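DNR protein (Pseudomonas aeruginosa, PDB 2Z69) probably acts as a DNA-binding transcription factor of the Crp family that senses nitric oxide in dissimilative nitrate respiration, its sensor domain being described here. Local coordinates at residues Q11-S16 with F56-S61; Q29-S34 with F112-K117; E89-M92 with N98-A101; R121-Q124 with P128-L131. One frame throughout, in Å; residues are numbered along the deposited sequence.

Interaction 1: residues Q11-S16 with F56-S61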
loop_
_atom_site.group_PDB
_atom_site.type_symbol
_atom_site.label_atom_id
_atom_site.label_comp_id
_atom_site.label_asym_id
_atom_site.label_seq_id
_atom_site.Cartn_x
_atom_site.Cartn_y
_atom_site.Cartn_z
ATOM N N GLN B 11 12.556 22.383 8.351
ATOM C CA GLN B 11 13.137 21.291 7.565
ATOM C C GLN B 11 13.885 20.339 8.506
ATOM O O GLN B 11 13.681 19.134 8.449
ATOM C CB GLN B 11 14.045 21.801 6.428
ATOM C CG GLN B 11 13.320 21.990 5.068
ATOM C CD GLN B 11 13.305 23.442 4.536
ATOM O OE1 GLN B 11 12.264 24.114 4.537
ATOM N NE2 GLN B 11 14.458 23.914 4.065
ATOM N N GLN B 12 14.686 20.902 9.411
ATOM C CA GLN B 12 15.500 20.141 10.366
ATOM C C GLN B 12 14.746 19.132 11.249
ATOM O O GLN B 12 15.171 17.976 11.353
ATOM C CB GLN B 12 16.308 21.101 11.238
ATOM C CG GLN B 12 17.391 20.434 12.077
ATOM C CD GLN B 12 18.512 21.389 12.433
ATOM O OE1 GLN B 12 18.991 22.147 11.585
ATOM N NE2 GLN B 12 18.947 21.351 13.689
ATOM N N LEU B 13 13.647 19.552 11.882
ATOM C CA LEU B 13 12.883 18.641 12.763
ATOM C C LEU B 13 12.013 17.651 11.971
ATOM O O LEU B 13 11.867 16.493 12.351
ATOM C CB LEU B 13 12.104 19.402 13.863
ATOM C CG LEU B 13 10.651 19.890 13.763
ATOM C CD1 LEU B 13 10.125 20.300 15.133
ATOM C CD2 LEU B 13 10.490 21.032 12.782
ATOM N N LEU B 14 11.487 18.099 10.839
ATOM C CA LEU B 14 10.690 17.244 9.967
ATOM C C LEU B 14 11.469 16.160 9.260
ATOM O O LEU B 14 10.908 15.093 8.967
ATOM C CB LEU B 14 9.969 18.081 8.921
ATOM C CG LEU B 14 8.860 18.918 9.530
ATOM C CD1 LEU B 14 8.180 19.715 8.435
ATOM C CD2 LEU B 14 7.870 17.978 10.183
ATOM N N GLN B 15 12.742 16.434 8.950
ATOM C CA GLN B 15 13.533 15.516 8.147
ATOM C C GLN B 15 13.841 14.231 8.927
ATOM O O GLN B 15 14.118 13.189 8.336
ATOM C CB GLN B 15 14.812 16.202 7.622
ATOM C CG GLN B 15 15.485 15.474 6.471
ATOM C CD GLN B 15 14.762 15.626 5.125
ATOM O OE1 GLN B 15 14.969 16.606 4.400
ATOM N NE2 GLN B 15 13.950 14.630 4.768
ATOM N N SER B 16 13.763 14.297 10.253
ATOM C CA SER B 16 14.031 13.118 11.096
ATOM C C SER B 16 12.915 12.081 11.002
ATOM O O SER B 16 13.152 10.876 11.104
ATOM C CB SER B 16 14.247 13.523 12.561
ATOM O OG SER B 16 13.232 14.406 13.002
ATOM N N PHE B 56 -3.265 15.744 6.769
ATOM C CA PHE B 56 -2.734 15.109 7.974
ATOM C C PHE B 56 -1.858 16.125 8.722
ATOM O O PHE B 56 -1.610 17.214 8.200
ATOM C CB PHE B 56 -1.951 13.840 7.644
ATOM C CG PHE B 56 -0.696 14.082 6.884
ATOM C CD1 PHE B 56 -0.736 14.378 5.511
ATOM C CD2 PHE B 56 0.545 13.961 7.511
ATOM C CE1 PHE B 56 0.431 14.587 4.791
ATOM C CE2 PHE B 56 1.730 14.178 6.800
ATOM C CZ PHE B 56 1.677 14.473 5.438
ATOM N N TYR B 57 -1.406 15.746 9.921
ATOM C CA TYR B 57 -0.839 16.670 10.887
ATOM C C TYR B 57 0.518 16.195 11.424
ATOM O O TYR B 57 0.743 15.011 11.628
ATOM C CB TYR B 57 -1.808 16.873 12.045
ATOM C CG TYR B 57 -3.054 17.570 11.578
ATOM C CD1 TYR B 57 -4.078 16.868 10.930
ATOM C CD2 TYR B 57 -3.167 18.952 11.706
ATOM C CE1 TYR B 57 -5.216 17.556 10.441
ATOM C CE2 TYR B 57 -4.260 19.626 11.211
ATOM C CZ TYR B 57 -5.287 18.927 10.612
ATOM O OH TYR B 57 -6.380 19.662 10.150
ATOM N N TYR B 58 1.431 17.145 11.596
ATOM C CA TYR B 58 2.602 16.915 12.422
ATOM C C TYR B 58 2.426 17.714 13.714
ATOM O O TYR B 58 2.126 18.919 13.676
ATOM C CB TYR B 58 3.838 17.362 11.679
ATOM C CG TYR B 58 5.114 17.237 12.458
ATOM C CD1 TYR B 58 5.608 18.334 13.154
ATOM C CD2 TYR B 58 5.811 16.037 12.508
ATOM C CE1 TYR B 58 6.769 18.272 13.874
ATOM C CE2 TYR B 58 7.025 15.952 13.233
ATOM C CZ TYR B 58 7.475 17.090 13.910
ATOM O OH TYR B 58 8.600 17.088 14.644
ATOM N N LEU B 59 2.605 17.050 14.850
ATOM C CA LEU B 59 2.434 17.704 16.155
ATOM C C LEU B 59 3.768 18.312 16.610
ATOM O O LEU B 59 4.691 17.609 17.044
ATOM C CB LEU B 59 1.879 16.681 17.191
ATOM C CG LEU B 59 1.433 17.129 18.579
ATOM C CD1 LEU B 59 0.480 18.297 18.525
ATOM C CD2 LEU B 59 0.820 15.942 19.336
ATOM N N ILE B 60 3.875 19.635 16.503
ATOM C CA ILE B 60 5.118 20.309 16.880
ATOM C C ILE B 60 5.250 20.220 18.403
ATOM O O ILE B 60 6.242 19.730 18.908
ATOM C CB ILE B 60 5.171 21.781 16.400
ATOM C CG1 ILE B 60 5.009 21.869 14.869
ATOM C CG2 ILE B 60 6.455 22.475 16.888
ATOM C CD1 ILE B 60 4.245 23.137 14.451
ATOM N N SER B 61 4.204 20.639 19.123
ATOM C CA SER B 61 4.279 20.693 20.587
ATOM C C SER B 61 2.907 20.343 21.087
ATOM O O SER B 61 1.898 20.649 20.426
ATOM C CB SER B 61 4.677 22.101 21.063
ATOM O OG SER B 61 3.661 23.058 20.740
#

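Interaction 2: residues Q29-S34 with F112-K117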
loop_
_atom_site.group_PDB
_atom_site.type_symbol
_atom_site.label_atom_id
_atom_site.label_comp_id
_atom_site.label_asym_id
_atom_site.label_seq_id
_atom_site.Cartn_x
_atom_site.Cartn_y
_atom_site.Cartn_z
ATOM N N GLN B 29 10.748 21.489 1.386
ATOM C CA GLN B 29 10.486 22.919 1.298
ATOM C C GLN B 29 9.121 23.170 0.661
ATOM O O GLN B 29 8.337 23.960 1.164
ATOM C CB GLN B 29 11.617 23.591 0.481
ATOM C CG GLN B 29 11.626 25.126 0.440
ATOM C CD GLN B 29 12.515 25.707 -0.687
ATOM O OE1 GLN B 29 12.218 25.564 -1.881
ATOM N NE2 GLN B 29 13.593 26.382 -0.299
ATOM N N GLU B 30 8.836 22.479 -0.441
ATOM C CA GLU B 30 7.585 22.666 -1.183
ATOM C C GLU B 30 6.365 22.231 -0.358
ATOM O O GLU B 30 5.303 22.857 -0.417
ATOM C CB GLU B 30 7.642 21.926 -2.525
ATOM C CG GLU B 30 6.470 22.231 -3.472
ATOM C CD GLU B 30 6.611 21.613 -4.863
ATOM O OE1 GLU B 30 7.722 21.167 -5.237
ATOM O OE2 GLU B 30 5.601 21.586 -5.601
ATOM N N LEU B 31 6.550 21.170 0.425
ATOM C CA LEU B 31 5.520 20.634 1.320
ATOM C C LEU B 31 5.199 21.602 2.459
ATOM O O LEU B 31 4.020 21.892 2.714
ATOM C CB LEU B 31 5.957 19.259 1.866
ATOM C CG LEU B 31 4.975 18.405 2.676
ATOM C CD1 LEU B 31 3.638 18.214 1.949
ATOM C CD2 LEU B 31 5.598 17.068 3.014
ATOM N N LEU B 32 6.251 22.080 3.132
ATOM C CA LEU B 32 6.142 23.183 4.103
ATOM C C LEU B 32 5.479 24.443 3.549
ATOM O O LEU B 32 4.676 25.070 4.229
ATOM C CB LEU B 32 7.509 23.542 4.702
ATOM C CG LEU B 32 7.993 22.594 5.799
ATOM C CD1 LEU B 32 9.488 22.698 5.957
ATOM C CD2 LEU B 32 7.278 22.886 7.121
ATOM N N ALA B 33 5.818 24.801 2.318
ATOM C CA ALA B 33 5.269 26.001 1.680
ATOM C C ALA B 33 3.731 25.979 1.568
ATOM O O ALA B 33 3.077 27.022 1.683
ATOM C CB ALA B 33 5.927 26.221 0.297
ATOM N N SER B 34 3.165 24.795 1.358
ATOM C CA SER B 34 1.708 24.630 1.272
ATOM C C SER B 34 1.041 24.236 2.610
ATOM O O SER B 34 -0.187 24.080 2.681
ATOM C CB SER B 34 1.358 23.593 0.205
ATOM O OG SER B 34 -0.039 23.575 -0.042
ATOM N N PHE B 112 1.568 21.471 12.334
ATOM C CA PHE B 112 1.604 21.727 10.907
ATOM C C PHE B 112 0.497 20.904 10.297
ATOM O O PHE B 112 0.408 19.719 10.587
ATOM C CB PHE B 112 2.924 21.235 10.323
ATOM C CG PHE B 112 4.085 22.141 10.586
ATOM C CD1 PHE B 112 5.303 21.610 10.995
ATOM C CD2 PHE B 112 3.972 23.521 10.400
ATOM C CE1 PHE B 112 6.413 22.428 11.225
ATOM C CE2 PHE B 112 5.078 24.363 10.619
ATOM C CZ PHE B 112 6.308 23.811 11.028
ATOM N N ARG B 113 -0.356 21.512 9.481
ATOM C CA ARG B 113 -1.387 20.782 8.736
ATOM C C ARG B 113 -0.902 20.639 7.313
ATOM O O ARG B 113 -0.766 21.648 6.609
ATOM C CB ARG B 113 -2.687 21.572 8.693
ATOM C CG ARG B 113 -3.655 21.132 7.600
ATOM C CD ARG B 113 -5.116 21.640 7.823
ATOM N NE ARG B 113 -5.127 23.081 7.956
ATOM C CZ ARG B 113 -5.622 23.771 8.976
ATOM N NH1 ARG B 113 -6.227 23.181 10.006
ATOM N NH2 ARG B 113 -5.529 25.085 8.939
ATOM N N PHE B 114 -0.639 19.415 6.873
ATOM C CA PHE B 114 -0.196 19.189 5.502
ATOM C C PHE B 114 -1.349 18.695 4.647
ATOM O O PHE B 114 -2.095 17.825 5.063
ATOM C CB PHE B 114 0.895 18.147 5.490
ATOM C CG PHE B 114 2.122 18.543 6.233
ATOM C CD1 PHE B 114 2.374 18.048 7.498
ATOM C CD2 PHE B 114 3.042 19.388 5.668
ATOM C CE1 PHE B 114 3.523 18.384 8.171
ATOM C CE2 PHE B 114 4.188 19.732 6.353
ATOM C CZ PHE B 114 4.419 19.225 7.607
ATOM N N SER B 115 -1.500 19.250 3.453
ATOM C CA SER B 115 -2.477 18.781 2.484
ATOM C C SER B 115 -2.152 17.366 1.995
ATOM O O SER B 115 -0.994 17.068 1.633
ATOM C CB SER B 115 -2.462 19.738 1.283
ATOM O OG SER B 115 -3.222 19.239 0.217
ATOM N N ASN B 116 -3.171 16.503 1.988
ATOM C CA ASN B 116 -3.069 15.183 1.379
ATOM C C ASN B 116 -2.600 15.350 -0.049
ATOM O O ASN B 116 -1.607 14.741 -0.453
ATOM C CB ASN B 116 -4.406 14.412 1.462
ATOM C CG ASN B 116 -4.732 13.951 2.886
ATOM O OD1 ASN B 116 -3.941 14.128 3.790
ATOM N ND2 ASN B 116 -5.895 13.361 3.078
ATOM N N LYS B 117 -3.261 16.243 -0.784
ATOM C CA LYS B 117 -2.948 16.482 -2.195
ATOM C C LYS B 117 -1.484 16.917 -2.477
ATOM O O LYS B 117 -0.881 16.472 -3.439
ATOM C CB LYS B 117 -3.964 17.477 -2.811
HETATM O O HOH W 1 0.873 21.178 2.584
HETATM O O HOH W 2 -2.436 22.670 4.469
#

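Interaction 3: residues E89-M92 with N98-A101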
loop_
_atom_site.group_PDB
_atom_site.type_symbol
_atom_site.label_atom_id
_atom_site.label_comp_id
_atom_site.label_asym_id
_atom_site.label_seq_id
_atom_site.Cartn_x
_atom_site.Cartn_y
_atom_site.Cartn_z
ATOM N N GLU B 89 -2.295 10.372 8.681
ATOM C CA GLU B 89 -1.693 10.150 7.354
ATOM C C GLU B 89 -2.313 8.935 6.651
ATOM O O GLU B 89 -2.346 8.867 5.425
ATOM C CB GLU B 89 -0.180 9.971 7.453
ATOM C CG GLU B 89 0.262 8.761 8.271
ATOM C CD GLU B 89 0.606 9.108 9.721
ATOM O OE1 GLU B 89 0.026 10.060 10.265
ATOM O OE2 GLU B 89 1.454 8.424 10.318
ATOM N N ALA B 90 -2.840 8.004 7.442
ATOM C CA ALA B 90 -3.541 6.850 6.910
ATOM C C ALA B 90 -4.754 7.228 6.066
ATOM O O ALA B 90 -5.242 6.404 5.305
ATOM C CB ALA B 90 -3.954 5.894 8.035
ATOM N N MET B 91 -5.225 8.468 6.200
ATOM C CA MET B 91 -6.511 8.857 5.599
ATOM C C MET B 91 -6.384 8.946 4.085
ATOM O O MET B 91 -7.353 8.716 3.356
ATOM C CB MET B 91 -7.050 10.178 6.192
ATOM C CG MET B 91 -7.678 10.080 7.629
ATOM S SD MET B 91 -9.086 8.951 7.859
ATOM C CE MET B 91 -10.203 9.467 6.565
ATOM N N MET B 92 -5.176 9.266 3.630
ATOM C CA MET B 92 -4.833 9.348 2.206
ATOM C C MET B 92 -4.975 8.034 1.443
ATOM O O MET B 92 -5.105 8.027 0.219
ATOM C CB MET B 92 -3.374 9.738 2.081
ATOM C CG MET B 92 -3.107 11.177 1.899
ATOM S SD MET B 92 -1.341 11.501 2.045
ATOM C CE MET B 92 -1.160 11.531 3.826
ATOM N N ASN B 98 -14.258 11.140 4.488
ATOM C CA ASN B 98 -14.324 11.857 5.751
ATOM C C ASN B 98 -13.491 11.224 6.861
ATOM O O ASN B 98 -13.410 9.993 6.934
ATOM C CB ASN B 98 -15.776 11.918 6.253
ATOM C CG ASN B 98 -16.706 12.637 5.293
ATOM O OD1 ASN B 98 -17.892 12.304 5.189
ATOM N ND2 ASN B 98 -16.183 13.628 4.596
ATOM N N TYR B 99 -12.929 12.066 7.748
ATOM C CA TYR B 99 -12.309 11.584 8.980
ATOM C C TYR B 99 -13.222 10.572 9.659
ATOM O O TYR B 99 -14.400 10.840 9.872
ATOM C CB TYR B 99 -11.989 12.740 9.950
ATOM C CG TYR B 99 -10.863 13.617 9.444
ATOM C CD1 TYR B 99 -9.561 13.147 9.386
ATOM C CD2 TYR B 99 -11.118 14.921 9.021
ATOM C CE1 TYR B 99 -8.519 13.958 8.885
ATOM C CE2 TYR B 99 -10.120 15.728 8.534
ATOM C CZ TYR B 99 -8.818 15.249 8.471
ATOM O OH TYR B 99 -7.818 16.096 7.984
ATOM N N VAL B 100 -12.670 9.411 9.986
ATOM C CA VAL B 100 -13.403 8.339 10.670
ATOM C C VAL B 100 -13.271 8.417 12.208
ATOM O O VAL B 100 -13.695 7.499 12.902
ATOM C CB VAL B 100 -12.853 6.966 10.215
ATOM C CG1 VAL B 100 -13.151 6.721 8.751
ATOM C CG2 VAL B 100 -11.348 6.931 10.434
ATOM N N ALA B 101 -12.649 9.479 12.722
ATOM C CA ALA B 101 -12.494 9.721 14.165
ATOM C C ALA B 101 -12.291 11.218 14.398
ATOM O O ALA B 101 -12.087 11.958 13.438
ATOM C CB ALA B 101 -11.279 8.943 14.720
#

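Interaction 4: residues R121-Q124 with P128-L131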
loop_
_atom_site.group_PDB
_atom_site.type_symbol
_atom_site.label_atom_id
_atom_site.label_comp_id
_atom_site.label_asym_id
_atom_site.label_seq_id
_atom_site.Cartn_x
_atom_site.Cartn_y
_atom_site.Cartn_z
ATOM N N ARG B 121 1.532 14.680 -4.251
ATOM C CA ARG B 121 2.242 15.259 -5.375
ATOM C C ARG B 121 3.742 14.969 -5.311
ATOM O O ARG B 121 4.360 14.694 -6.348
ATOM C CB ARG B 121 1.992 16.760 -5.423
ATOM C CG ARG B 121 1.819 17.349 -6.839
ATOM C CD ARG B 121 1.375 18.822 -6.730
ATOM N NE ARG B 121 0.112 18.933 -6.018
ATOM C CZ ARG B 121 -0.209 19.911 -5.172
ATOM N NH1 ARG B 121 0.650 20.894 -4.901
ATOM N NH2 ARG B 121 -1.396 19.890 -4.579
ATOM N N GLN B 122 4.324 15.044 -4.112
ATOM C CA GLN B 122 5.760 14.735 -3.903
ATOM C C GLN B 122 6.008 13.265 -4.139
ATOM O O GLN B 122 7.018 12.861 -4.720
ATOM C CB GLN B 122 6.224 15.059 -2.473
ATOM C CG GLN B 122 5.904 16.442 -2.013
ATOM C CD GLN B 122 6.243 17.465 -3.059
ATOM O OE1 GLN B 122 7.414 17.655 -3.406
ATOM N NE2 GLN B 122 5.214 18.121 -3.595
ATOM N N LEU B 123 5.061 12.471 -3.655
ATOM C CA LEU B 123 5.114 11.031 -3.764
ATOM C C LEU B 123 5.234 10.605 -5.215
ATOM O O LEU B 123 6.002 9.709 -5.530
ATOM C CB LEU B 123 3.865 10.427 -3.109
ATOM C CG LEU B 123 3.783 8.932 -2.885
ATOM C CD1 LEU B 123 4.984 8.489 -2.133
ATOM C CD2 LEU B 123 2.531 8.644 -2.085
ATOM N N GLN B 124 4.482 11.259 -6.094
ATOM C CA GLN B 124 4.502 10.955 -7.518
ATOM C C GLN B 124 5.876 11.096 -8.181
ATOM O O GLN B 124 6.064 10.587 -9.281
ATOM C CB GLN B 124 3.478 11.797 -8.260
ATOM C CG GLN B 124 2.037 11.505 -7.849
ATOM C CD GLN B 124 1.072 12.529 -8.411
ATOM O OE1 GLN B 124 1.316 13.104 -9.475
ATOM N NE2 GLN B 124 -0.033 12.768 -7.697
ATOM N N PRO B 128 11.411 5.916 -3.689
ATOM C CA PRO B 128 11.732 5.433 -2.352
ATOM C C PRO B 128 10.587 5.666 -1.360
ATOM O O PRO B 128 10.219 4.744 -0.635
ATOM C CB PRO B 128 12.953 6.276 -1.965
ATOM C CG PRO B 128 13.639 6.530 -3.253
ATOM C CD PRO B 128 12.493 6.779 -4.211
ATOM N N LEU B 129 10.012 6.870 -1.348
ATOM C CA LEU B 129 8.889 7.171 -0.460
ATOM C C LEU B 129 7.668 6.317 -0.782
ATOM O O LEU B 129 7.038 5.785 0.131
ATOM C CB LEU B 129 8.539 8.668 -0.473
ATOM C CG LEU B 129 7.474 9.167 0.509
ATOM C CD1 LEU B 129 7.869 8.915 1.943
ATOM C CD2 LEU B 129 7.141 10.644 0.282
ATOM N N ALA B 130 7.332 6.188 -2.062
ATOM C CA ALA B 130 6.222 5.324 -2.470
ATOM C C ALA B 130 6.405 3.906 -1.941
ATOM O O ALA B 130 5.489 3.347 -1.347
ATOM C CB ALA B 130 6.056 5.328 -3.974
ATOM N N LEU B 131 7.604 3.350 -2.130
ATOM C CA LEU B 131 7.942 2.002 -1.659
ATOM C C LEU B 131 7.877 1.845 -0.146
ATOM O O LEU B 131 7.455 0.796 0.351
ATOM C CB LEU B 131 9.333 1.574 -2.172
ATOM C CG LEU B 131 9.483 1.487 -3.699
ATOM C CD1 LEU B 131 10.757 0.736 -4.049
ATOM C CD2 LEU B 131 8.249 0.847 -4.392
#

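Interaction 1: residues Q11-S16 with F56-S61
The CA atoms of Leu14 on helix 6-14 and Tyr58 on strand 55-59 are 8.5 Å apart, and the Ile60 CA, where the chain turns the corner after the strand, is the one nearest to that of Leu13. The contact lays the N-terminal helix against the β-barrel of the cyclic nucleotide-binding fold. Its centre is the Tyr58 ring, which reaches toward the helix because CG stands anti to the backbone N (chi1 177°). Leu14 covers one face of that ring with a single methyl: CD2 sits 3.5 Å from the ring centroid and only 5° off the normal, a CH-pi contact in which all six ring carbons are about equally far from the methyl. Leu13 comes instead to the hydroxyl, its CG 3.6 Å from Tyr58 OH, while its CD1 lies near the ring plane, 4.1 Å from Tyr58 CE1. The two leucines thus embrace the ring over a face and at its rim, and Leu14 also packs on Leu32 of helix 25-33. In the sheet, Tyr58 is paired through its backbone with Phe112. Just along the chain, Ser16 OG donates a 2.6 Å hydrogen bond to Leu13 O, tilted 31° from the carbonyl plane.

Interaction 2: residues Q29-S34 with F112-K117
Leu31 and Leu32, on helix 29-33, pack against Phe112 and Phe114 of strand 112-115; the two axes run at 106° to each other and approach to 8.7 Å, so the helix lies almost square across the strand. Leu31 meets Phe114 at about a right angle, its branch point doing most of the touching: CG is 3.7 Å from Phe114 CD2, and CD1 follows slightly behind. The backbone O of the same leucine lies at the edge of the Phe114 ring, in its plane. Leu32 works through one methyl. Its CD2 stands over a face of Phe112, 4.2 Å from the centroid and 14° off the normal, displaced toward the rim near CZ in a CH-pi contact, and the same methyl lies more loosely at the edge of Phe114. Arg113, between the two rings in sequence, turns away from the helix and forms a salt bridge with Asp36.

Two waters lie between the backbones. One molecule donates to Leu31 O and accepts from Ser115 N, both at 3.2 Å. A second water lies 2.9 Å from Arg113 O and 3.2 Å from Ser34 O; it may not donate to both at once. Ser115 is the N-cap of helix 116-123, its OG accepting from Ala118 N. The whole is a helix laid across an antiparallel sheet, leucine side chains on phenylalanine rings, at the point where the last barrel strand of the cyclic nucleotide-binding fold passes into its following helix.

Interaction 3: residues E89-M92 with N98-A101
Met91 buries far more surface than any other residue in this contact, and its thioether chain packs against Asn98, Tyr99 and Val100. It leaves a 3-10 turn toward segment 98-101 and curls as it goes: chi2 is -59° and chi3 -52°, a double bend that brings each part of the chain to a different neighbour. CG lies 4.0 Å from Tyr99 CD1, meeting the ring obliquely. The sulfur stands 4.0 Å from Val100 CG2, the two side chains running past each other in opposite directions. The terminal methyl goes to the backbone, where CE is 3.3 Å from Asn98 O, a van der Waals contact with a carbonyl, and 3.8 Å from Tyr99 CA.

Tyr99 is held from its other parts: its OH is hydrogen-bonded to Ala55 O, its ring stacks with Phe47, and its backbone is tied to Gly50 and Glu51. These partners probably help to hold the surface on which the methionine packs. Val100 also touches Leu151 of the second subunit, whose C-terminal residues run past Glu89 and Ala90 as well. The 3-10 turn and the loop segment 98-101 lie between strands 86-87 and 102-105, the position taken in cyclic nucleotide-binding relatives by the phosphate-binding cassette, so the arrangement probably corresponds to that cassette, with Met91 packing the 3-10 turn on the loop that leads to strand 102-105.

Interaction 4: residues R121-Q124 with P128-L131
Leu123 CD1 is wedged against Leu129 and Ala130, and this one methyl makes the closest contacts between the two segments. It rests 3.7 Å from Leu129 CG, with CB and CD2 of that leucine at nearly the same range, and 3.8 Å from Ala130 CB. Against the backbone the fit is closer still: CD1 approaches Ala130 N to 3.3 Å. The leucine reaches this place because its CG is anti to the backbone N (chi1 -170°), which swings the branch toward the next helix, while Leu129, whose CB points at segment 121-124, brings CB, CG and CD2 to the same methyl.

Beyond this shell, Phe93 adjoins Leu123, and Leu129 is backed by Pro22 and Leu23. The contact joins two consecutive helices, 116-123 and 127-140, across the short link between them. Helix 127-140 is consistent with the dimerization helix of this protein: Ala130 packs on Ala130 of the second subunit, and Leu123 on Leu131 of that subunit. The contact is carried by one leucine methyl on aliphatic carbons and a backbone nitrogen, so it depends on van der Waals fit, not on directed bonds.

In the fold
From the N terminus, helix 6-14 crosses to strand 55-59 in interaction 1, and before that loop has closed, helix 25-33 starts interaction 2, which ends on strand 109-115 and the start of helix 116-123; the two therefore cross along the chain. They meet on one sheet, where strands 55-59 and 109-115 are neighbours, so two consecutive helices are tied to adjacent strands. Interaction 3, a short loop between strands 86-87 and 102-105, is nested inside the loop of interaction 2 and touches it through Met92 and Asn116. Interaction 4 follows in series, joining helix 116-123 to helix 127-140. Both 3 and 4 touch the second subunit, linking the barrel to the dimer interface.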